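Local coordinates for SusD family protein (Bacteroides uniformis, PDB 7KV1) that probably binds beta-glucans at the bacterial cell surface as a SusD-family glycan-binding protein of a human gut Bacteroides, at residues Q244-E247 and S248-S251; N269-F272 and A273-W276; A415-L418 and S419-G423; N448-V451 and D452-L455. All coordinates share one frame; numbering follows the deposited sequence.

Interaction 1: residues Q244-E247 and S248-S251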
# COMPACT_ATOMS: atom_id res chain seq x y z
N GLN A 244 3.05 -1.91 14.29
CA GLN A 244 3.78 -1.59 15.54
C GLN A 244 3.83 -2.81 16.46
O GLN A 244 4.63 -2.75 17.39
CB GLN A 244 3.08 -0.44 16.28
CG GLN A 244 3.77 0.10 17.52
CD GLN A 244 5.16 0.63 17.30
OE1 GLN A 244 5.66 0.75 16.18
NE2 GLN A 244 5.81 0.93 18.42
N ASN A 245 2.92 -3.78 16.28
CA ASN A 245 2.69 -4.93 17.21
C ASN A 245 2.20 -4.31 18.53
O ASN A 245 2.62 -4.76 19.60
CB ASN A 245 3.93 -5.83 17.34
CG ASN A 245 4.07 -6.79 16.17
OD1 ASN A 245 3.17 -7.58 15.91
ND2 ASN A 245 5.13 -6.64 15.38
N ASP A 246 1.36 -3.27 18.46
CA ASP A 246 0.90 -2.55 19.66
C ASP A 246 -0.26 -3.34 20.28
O ASP A 246 -1.41 -3.03 20.00
CB ASP A 246 0.52 -1.11 19.31
CG ASP A 246 -0.01 -0.31 20.49
OD1 ASP A 246 -0.03 -0.87 21.61
OD2 ASP A 246 -0.41 0.84 20.25
N GLU A 247 0.04 -4.32 21.11
CA GLU A 247 -1.00 -5.20 21.74
C GLU A 247 -2.04 -4.38 22.50
O GLU A 247 -3.19 -4.78 22.51
CB GLU A 247 -0.35 -6.16 22.71
CG GLU A 247 0.68 -7.06 22.08
CD GLU A 247 1.25 -7.98 23.14
OE1 GLU A 247 0.42 -8.60 23.85
OE2 GLU A 247 2.49 -8.01 23.29
N SER A 248 -1.64 -3.27 23.12
CA SER A 248 -2.56 -2.39 23.89
C SER A 248 -3.72 -1.94 23.01
O SER A 248 -4.79 -1.62 23.58
CB SER A 248 -1.87 -1.21 24.54
OG SER A 248 -1.64 -0.19 23.59
N ARG A 249 -3.57 -1.95 21.69
CA ARG A 249 -4.65 -1.42 20.80
C ARG A 249 -5.30 -2.49 19.93
O ARG A 249 -6.13 -2.10 19.11
CB ARG A 249 -4.07 -0.27 19.98
CG ARG A 249 -3.98 1.03 20.78
CD ARG A 249 -3.44 2.15 19.92
NE ARG A 249 -3.42 3.48 20.55
CZ ARG A 249 -2.36 4.05 21.16
NH1 ARG A 249 -1.21 3.41 21.28
NH2 ARG A 249 -2.46 5.29 21.60
N PHE A 250 -4.98 -3.78 20.11
CA PHE A 250 -5.51 -4.87 19.24
C PHE A 250 -7.04 -4.94 19.37
O PHE A 250 -7.73 -5.02 18.37
CB PHE A 250 -4.88 -6.23 19.55
CG PHE A 250 -3.48 -6.44 19.04
CD1 PHE A 250 -2.80 -5.46 18.33
CD2 PHE A 250 -2.84 -7.63 19.31
CE1 PHE A 250 -1.50 -5.67 17.90
CE2 PHE A 250 -1.53 -7.84 18.87
CZ PHE A 250 -0.86 -6.85 18.18
N SER A 251 -7.56 -4.94 20.60
CA SER A 251 -9.03 -5.01 20.85
C SER A 251 -9.76 -3.82 20.20
O SER A 251 -10.84 -4.01 19.63
CB SER A 251 -9.30 -5.09 22.33
OG SER A 251 -8.78 -6.32 22.81
O HOH W 1 -5.86 -4.75 23.06
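The tight connection between helices 230-244 and 250-262, consistent with a helical hairpin of the TPR-type fold, is fastened by Asp246, whose carboxylate reaches forward to Ser248 and Arg249. Helix 230-244 ends in a Schellman motif with Asn245 at positive phi, and Asp246 then forms the centre of an inverse gamma turn. With CG of Asp246 anti to its amide nitrogen (chi1 178°), the carboxylate points on toward Ser248 and Arg249 and divides its oxygens: Asp246 OD1 accepts from Ser248 OG at 2.6 Å, and OD2 receives Arg249 NH1 at 2.9 Å. That salt bridge is nearly straight and uses the syn lone pair of OD2; that oxygen lies close to the guanidinium plane, although the carboxylate is turned 76° against it. The backbone repeats the link, Arg249 N donating to Asp246 O at 2.9 Å from above the carbonyl plane.

The Phe250 ring lies flat against the main chain of Glu247. Glu247 CA stands 3.6 Å from the ring centroid, almost exactly on the ring normal, a CH-pi contact. Phe250 N bonds to Glu247 O at 3.2 Å, and a water that donates to Glu247 O accepts from Ser251 N, bridging into the first turn of the new helix. From helix 185-201, Tyr189 OH also bonds Asp246 OD2, and Glu197 takes a second share of the arginine through NE. The arginine charge next to OD2 and the tyrosine bond on the same oxygen probably favour the ionised aspartate and limit its rotation.

Interaction 2: residues N269-F272 and A273-W276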
# COMPACT_ATOMS: atom_id res chain seq x y z
N ASN A 269 -16.44 -8.68 -3.39
CA ASN A 269 -16.88 -8.87 -4.79
C ASN A 269 -17.04 -10.37 -5.05
O ASN A 269 -16.12 -11.15 -4.79
CB ASN A 269 -15.89 -8.26 -5.78
CG ASN A 269 -16.49 -8.05 -7.15
OD1 ASN A 269 -17.15 -8.94 -7.66
ND2 ASN A 269 -16.26 -6.87 -7.72
N PRO A 270 -18.22 -10.83 -5.54
CA PRO A 270 -18.41 -12.25 -5.82
C PRO A 270 -17.33 -12.81 -6.74
O PRO A 270 -17.05 -13.97 -6.62
CB PRO A 270 -19.80 -12.34 -6.48
CG PRO A 270 -20.51 -11.07 -6.05
CD PRO A 270 -19.44 -10.04 -5.74
N SER A 271 -16.80 -11.99 -7.66
CA SER A 271 -15.70 -12.35 -8.59
C SER A 271 -14.43 -11.59 -8.18
O SER A 271 -14.44 -10.35 -8.27
CB SER A 271 -16.06 -12.03 -10.04
OG SER A 271 -14.89 -11.98 -10.84
N PHE A 272 -13.39 -12.28 -7.74
CA PHE A 272 -12.07 -11.64 -7.46
C PHE A 272 -11.56 -10.96 -8.73
O PHE A 272 -10.96 -9.86 -8.67
CB PHE A 272 -11.09 -12.71 -7.02
CG PHE A 272 -9.74 -12.19 -6.63
CD1 PHE A 272 -9.49 -11.78 -5.31
CD2 PHE A 272 -8.72 -12.16 -7.55
CE1 PHE A 272 -8.22 -11.37 -4.95
CE2 PHE A 272 -7.45 -11.79 -7.17
CZ PHE A 272 -7.20 -11.36 -5.88
N ALA A 273 -11.68 -11.65 -9.86
CA ALA A 273 -11.25 -11.12 -11.18
C ALA A 273 -11.91 -9.75 -11.46
O ALA A 273 -11.21 -8.87 -11.91
CB ALA A 273 -11.58 -12.10 -12.27
N ASN A 274 -13.19 -9.57 -11.16
CA ASN A 274 -13.99 -8.37 -11.48
C ASN A 274 -13.51 -7.15 -10.68
O ASN A 274 -13.74 -6.00 -11.11
CB ASN A 274 -15.50 -8.59 -11.22
CG ASN A 274 -16.24 -9.45 -12.23
OD1 ASN A 274 -15.66 -9.97 -13.19
ND2 ASN A 274 -17.54 -9.64 -12.01
N ILE A 275 -12.87 -7.37 -9.52
CA ILE A 275 -12.30 -6.25 -8.73
C ILE A 275 -11.44 -5.37 -9.64
O ILE A 275 -11.51 -4.12 -9.51
CB ILE A 275 -11.45 -6.78 -7.55
CG1 ILE A 275 -12.28 -7.49 -6.49
CG2 ILE A 275 -10.66 -5.62 -6.94
CD1 ILE A 275 -11.44 -8.35 -5.57
N TRP A 276 -10.59 -6.00 -10.47
CA TRP A 276 -9.44 -5.34 -11.17
C TRP A 276 -9.87 -4.70 -12.50
O TRP A 276 -9.04 -4.00 -13.11
CB TRP A 276 -8.34 -6.39 -11.35
CG TRP A 276 -8.10 -7.06 -10.04
CD1 TRP A 276 -8.50 -8.30 -9.64
CD2 TRP A 276 -7.59 -6.41 -8.87
NE1 TRP A 276 -8.23 -8.48 -8.32
CE2 TRP A 276 -7.67 -7.34 -7.82
CE3 TRP A 276 -7.01 -5.16 -8.63
CZ2 TRP A 276 -7.23 -7.03 -6.53
CZ3 TRP A 276 -6.57 -4.86 -7.37
CH2 TRP A 276 -6.70 -5.78 -6.33
O HOH W 2 -18.64 -8.93 -9.77
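Asn269 OD1 is gripped by two donors: Ser271 N at 3.1 Å, which closes an Asx turn, and a water at 2.6 Å that in turn accepts from Asn274 ND2. The water thus joins two amides whose planes stand 76° apart. Ser271 is the N-cap of the short, weakly bonded helix 272-275. Its OG, rotated anti to the amide nitrogen of the same residue (chi1 161°), turns toward the helix start and accepts from Asn274 N at 3.0 Å, while Ser271 O takes a weak second share of the same N-H. The amide of Asn274 folds back over the serine, bringing CG within 3.4 Å of Ser271 CB.

Opposite in character is the buried flank, where Trp276 directs the pyrrole edge of its indole at one face of the Phe272 ring. Trp276 NE1 sits 3.6 Å above the plane of the Phe272 ring, displaced toward its rim, and the planes meet at 61° in an edge-to-face pair. Ile275 CD1 packs 4.0 Å from Phe272 CD1, and Ile275 N bonds to Phe272 O. Arg353, Ala356 and Thr357 of helix 353-357 pack on Phe272, and Arg407 of strand 403-407 touches Phe272, Ile275 and Trp276 alike.

Interaction 3: residues A415-L418 and S419-G423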
# COMPACT_ATOMS: atom_id res chain seq x y z
N ALA A 415 -9.35 -8.58 10.93
CA ALA A 415 -10.24 -9.02 12.04
C ALA A 415 -9.86 -10.44 12.48
O ALA A 415 -9.74 -10.70 13.70
CB ALA A 415 -11.64 -8.94 11.58
N ALA A 416 -9.66 -11.36 11.55
CA ALA A 416 -9.36 -12.76 11.93
C ALA A 416 -8.07 -12.77 12.73
O ALA A 416 -8.02 -13.39 13.81
CB ALA A 416 -9.29 -13.65 10.72
N GLU A 417 -7.05 -12.05 12.29
CA GLU A 417 -5.76 -12.05 13.00
C GLU A 417 -5.95 -11.40 14.37
O GLU A 417 -5.40 -11.94 15.34
CB GLU A 417 -4.69 -11.34 12.18
CG GLU A 417 -3.39 -11.13 12.93
CD GLU A 417 -2.28 -10.49 12.12
OE1 GLU A 417 -2.38 -10.43 10.84
OE2 GLU A 417 -1.35 -10.00 12.77
N LEU A 418 -6.63 -10.26 14.45
CA LEU A 418 -6.72 -9.49 15.70
C LEU A 418 -7.52 -10.32 16.72
O LEU A 418 -7.15 -10.32 17.93
CB LEU A 418 -7.33 -8.11 15.42
CG LEU A 418 -6.44 -7.11 14.69
CD1 LEU A 418 -7.26 -5.97 14.14
CD2 LEU A 418 -5.34 -6.58 15.59
N SER A 419 -8.54 -11.05 16.26
CA SER A 419 -9.34 -11.94 17.13
C SER A 419 -8.39 -13.00 17.70
O SER A 419 -8.30 -13.15 18.95
CB SER A 419 -10.50 -12.54 16.38
OG SER A 419 -11.11 -13.58 17.10
N LEU A 420 -7.65 -13.69 16.83
CA LEU A 420 -6.76 -14.76 17.32
C LEU A 420 -5.72 -14.16 18.26
O LEU A 420 -5.35 -14.87 19.20
CB LEU A 420 -6.12 -15.49 16.15
CG LEU A 420 -7.12 -16.23 15.26
CD1 LEU A 420 -6.44 -16.68 13.98
CD2 LEU A 420 -7.77 -17.39 16.00
N ARG A 421 -5.26 -12.93 18.07
CA ARG A 421 -4.15 -12.45 18.94
C ARG A 421 -4.70 -11.79 20.21
O ARG A 421 -3.89 -11.28 20.98
CB ARG A 421 -3.19 -11.53 18.19
CG ARG A 421 -2.54 -12.19 16.99
CD ARG A 421 -1.74 -11.27 16.12
NE ARG A 421 -0.59 -10.71 16.80
CZ ARG A 421 0.19 -9.75 16.30
NH1 ARG A 421 -0.03 -9.24 15.09
NH2 ARG A 421 1.20 -9.30 17.01
N THR A 422 -6.01 -11.79 20.44
CA THR A 422 -6.61 -11.27 21.70
C THR A 422 -7.37 -12.41 22.39
O THR A 422 -8.34 -12.13 23.09
CB THR A 422 -7.47 -10.03 21.40
OG1 THR A 422 -8.48 -10.39 20.46
CG2 THR A 422 -6.68 -8.87 20.82
N GLY A 423 -7.00 -13.66 22.11
CA GLY A 423 -7.53 -14.87 22.77
C GLY A 423 -8.72 -15.47 22.05
O GLY A 423 -9.33 -16.33 22.64
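The charged link is between Glu417 and Arg421, one helical turn apart, whose side chains run side by side in the same direction. Glu417 is extended, its CG anti to the backbone nitrogen (chi1 172°), whereas Arg421 bends at chi3 (64°) and brings its guanidinium edge round to the acid. Arg421 NH1 then meets Glu417 OE2 at 2.8 Å, nearly on the C-O axis, with the two planar groups only 23° from coplanar. The aliphatic parts follow suit, Arg421 CD lying 3.6 Å from Glu417 CG. Arg474 also forms a salt bridge to OE2, so this oxygen is shared by two arginines, and its negative charge is probably well compensated.

Among backbone bonds, Ser419 N to Ala415 O (2.8 Å), Leu420 N to Ala416 O and Arg421 N to Glu417 O carry the alpha-helical pattern to its last turn. Overlapping the end of the helix, a type I beta turn runs from Leu420 to Gly423, with Thr422 N bonded to Ser419 O. The hydroxyl OG1 of Thr422 stands 2.9 Å from Leu418 O and also close to Ser419 O, and which of the two takes its proton is not settled.

The C-terminal end of helix 408-420 is thus wedged among others: Ala416, Ser419 and Leu420 rest on Ala430 of helix 429-440, Glu417 touches Met242 of helix 230-244, and Leu420 and Arg421 meet Val451 of helix 451-461.

Interaction 4: residues N448-V451 and D452-L455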
# COMPACT_ATOMS: atom_id res chain seq x y z
N ASN A 448 -10.39 -25.06 11.37
CA ASN A 448 -9.82 -24.34 12.53
C ASN A 448 -8.80 -23.35 11.95
O ASN A 448 -8.13 -23.74 11.00
CB ASN A 448 -9.19 -25.28 13.56
CG ASN A 448 -8.67 -24.55 14.79
OD1 ASN A 448 -9.42 -23.90 15.51
ND2 ASN A 448 -7.38 -24.64 15.06
N VAL A 449 -8.72 -22.13 12.48
CA VAL A 449 -7.84 -21.09 11.89
C VAL A 449 -6.83 -20.67 12.94
O VAL A 449 -7.19 -20.53 14.15
CB VAL A 449 -8.62 -19.90 11.28
CG1 VAL A 449 -9.55 -20.34 10.17
CG2 VAL A 449 -9.42 -19.13 12.31
N THR A 450 -5.56 -20.58 12.52
CA THR A 450 -4.45 -20.08 13.34
C THR A 450 -3.93 -18.76 12.75
O THR A 450 -4.25 -18.42 11.60
CB THR A 450 -3.27 -21.06 13.36
OG1 THR A 450 -2.73 -21.02 12.05
CG2 THR A 450 -3.66 -22.47 13.77
N VAL A 451 -3.15 -18.02 13.53
CA VAL A 451 -2.61 -16.73 13.03
C VAL A 451 -1.74 -16.98 11.78
O VAL A 451 -1.84 -16.17 10.83
CB VAL A 451 -1.85 -15.95 14.12
CG1 VAL A 451 -1.33 -14.64 13.57
CG2 VAL A 451 -2.78 -15.68 15.27
N ASP A 452 -1.00 -18.09 11.72
CA ASP A 452 -0.17 -18.42 10.53
C ASP A 452 -1.05 -18.62 9.29
O ASP A 452 -0.66 -18.13 8.21
CB ASP A 452 0.73 -19.63 10.71
CG ASP A 452 1.81 -19.63 9.62
OD1 ASP A 452 2.56 -18.61 9.48
OD2 ASP A 452 1.83 -20.57 8.87
N ASP A 453 -2.22 -19.25 9.43
CA ASP A 453 -3.18 -19.39 8.31
C ASP A 453 -3.55 -18.00 7.78
O ASP A 453 -3.69 -17.86 6.55
CB ASP A 453 -4.45 -20.14 8.73
CG ASP A 453 -4.24 -21.59 9.13
OD1 ASP A 453 -3.36 -22.24 8.51
OD2 ASP A 453 -4.96 -22.07 10.09
N VAL A 454 -3.84 -17.04 8.67
CA VAL A 454 -4.23 -15.66 8.25
C VAL A 454 -3.05 -15.05 7.47
O VAL A 454 -3.27 -14.53 6.37
CB VAL A 454 -4.67 -14.79 9.42
CG1 VAL A 454 -5.13 -13.41 8.94
CG2 VAL A 454 -5.74 -15.47 10.25
N LEU A 455 -1.82 -15.13 7.98
CA LEU A 455 -0.66 -14.56 7.25
C LEU A 455 -0.54 -15.23 5.88
O LEU A 455 -0.20 -14.53 4.86
CB LEU A 455 0.60 -14.72 8.11
CG LEU A 455 0.55 -14.05 9.47
CD1 LEU A 455 1.85 -14.30 10.19
CD2 LEU A 455 0.26 -12.54 9.35
O HOH W 3 -5.48 -24.55 10.28
O HOH W 4 -1.54 -23.27 11.14
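Asp453 and Thr450 hold each other reciprocally at the start of helix 451-461. Thr450 N donates to Asp453 OD2 at 2.9 Å, meeting it on the anti side and 34° out of the carboxylate plane, while Asp453 N donates to Thr450 OG1 at 3.2 Å in a nearly straight bond. The threonine hydroxyl can face the helix amides because it lies between its own backbone nitrogen and carbonyl carbon (chi1 69°). Thr450 OG1 and Asp453 OD2 also approach to 3.1 Å, at most a weak hydrogen bond whose proton is not settled. The tight side is inward: Val454 and Leu455 bond through their amides to Thr450 O and Val451 O, and the Val454 side chain packs on Ala416, Glu417 and Leu434.

Outward, water takes over. One molecule donates to both Asn448 O and Asp453 OD2, the latter at 2.5 Å, so OD2 collects a backbone amide and a water. Another lies 2.7 Å from Thr450 OG1, with a weak bond to Asp453 OD1. Nearby, Asp452 OD1 is held by Ser482 N and Asn485 ND2, tying the first turn to a later loop. The mutual exchange between the N-cap threonine and the aspartate three residues on is a capping box, here starting a helix of the SusD family region.

From the N terminus, the four contacts follow in series, none nested in or crossing another. Interaction 1 closes the short loop between helices 230-244 and 250-262; interaction 2 starts helix 272-275 after the next loop, its centre about 31 Å from that of interaction 1. Interaction 3 finishes helix 408-420, and interaction 4 starts helix 451-461. Interaction 3 touches interactions 1 and 4: Arg421 NH2 lies 2.8 Å from Asn245 OD1 in a probable hydrogen bond, and Leu420 CB packs 3.5 Å from Val451 CG2. Interactions 1, 3 and 4 thus link helix ends distant in sequence, while interaction 2 stands apart beside strand 403-407.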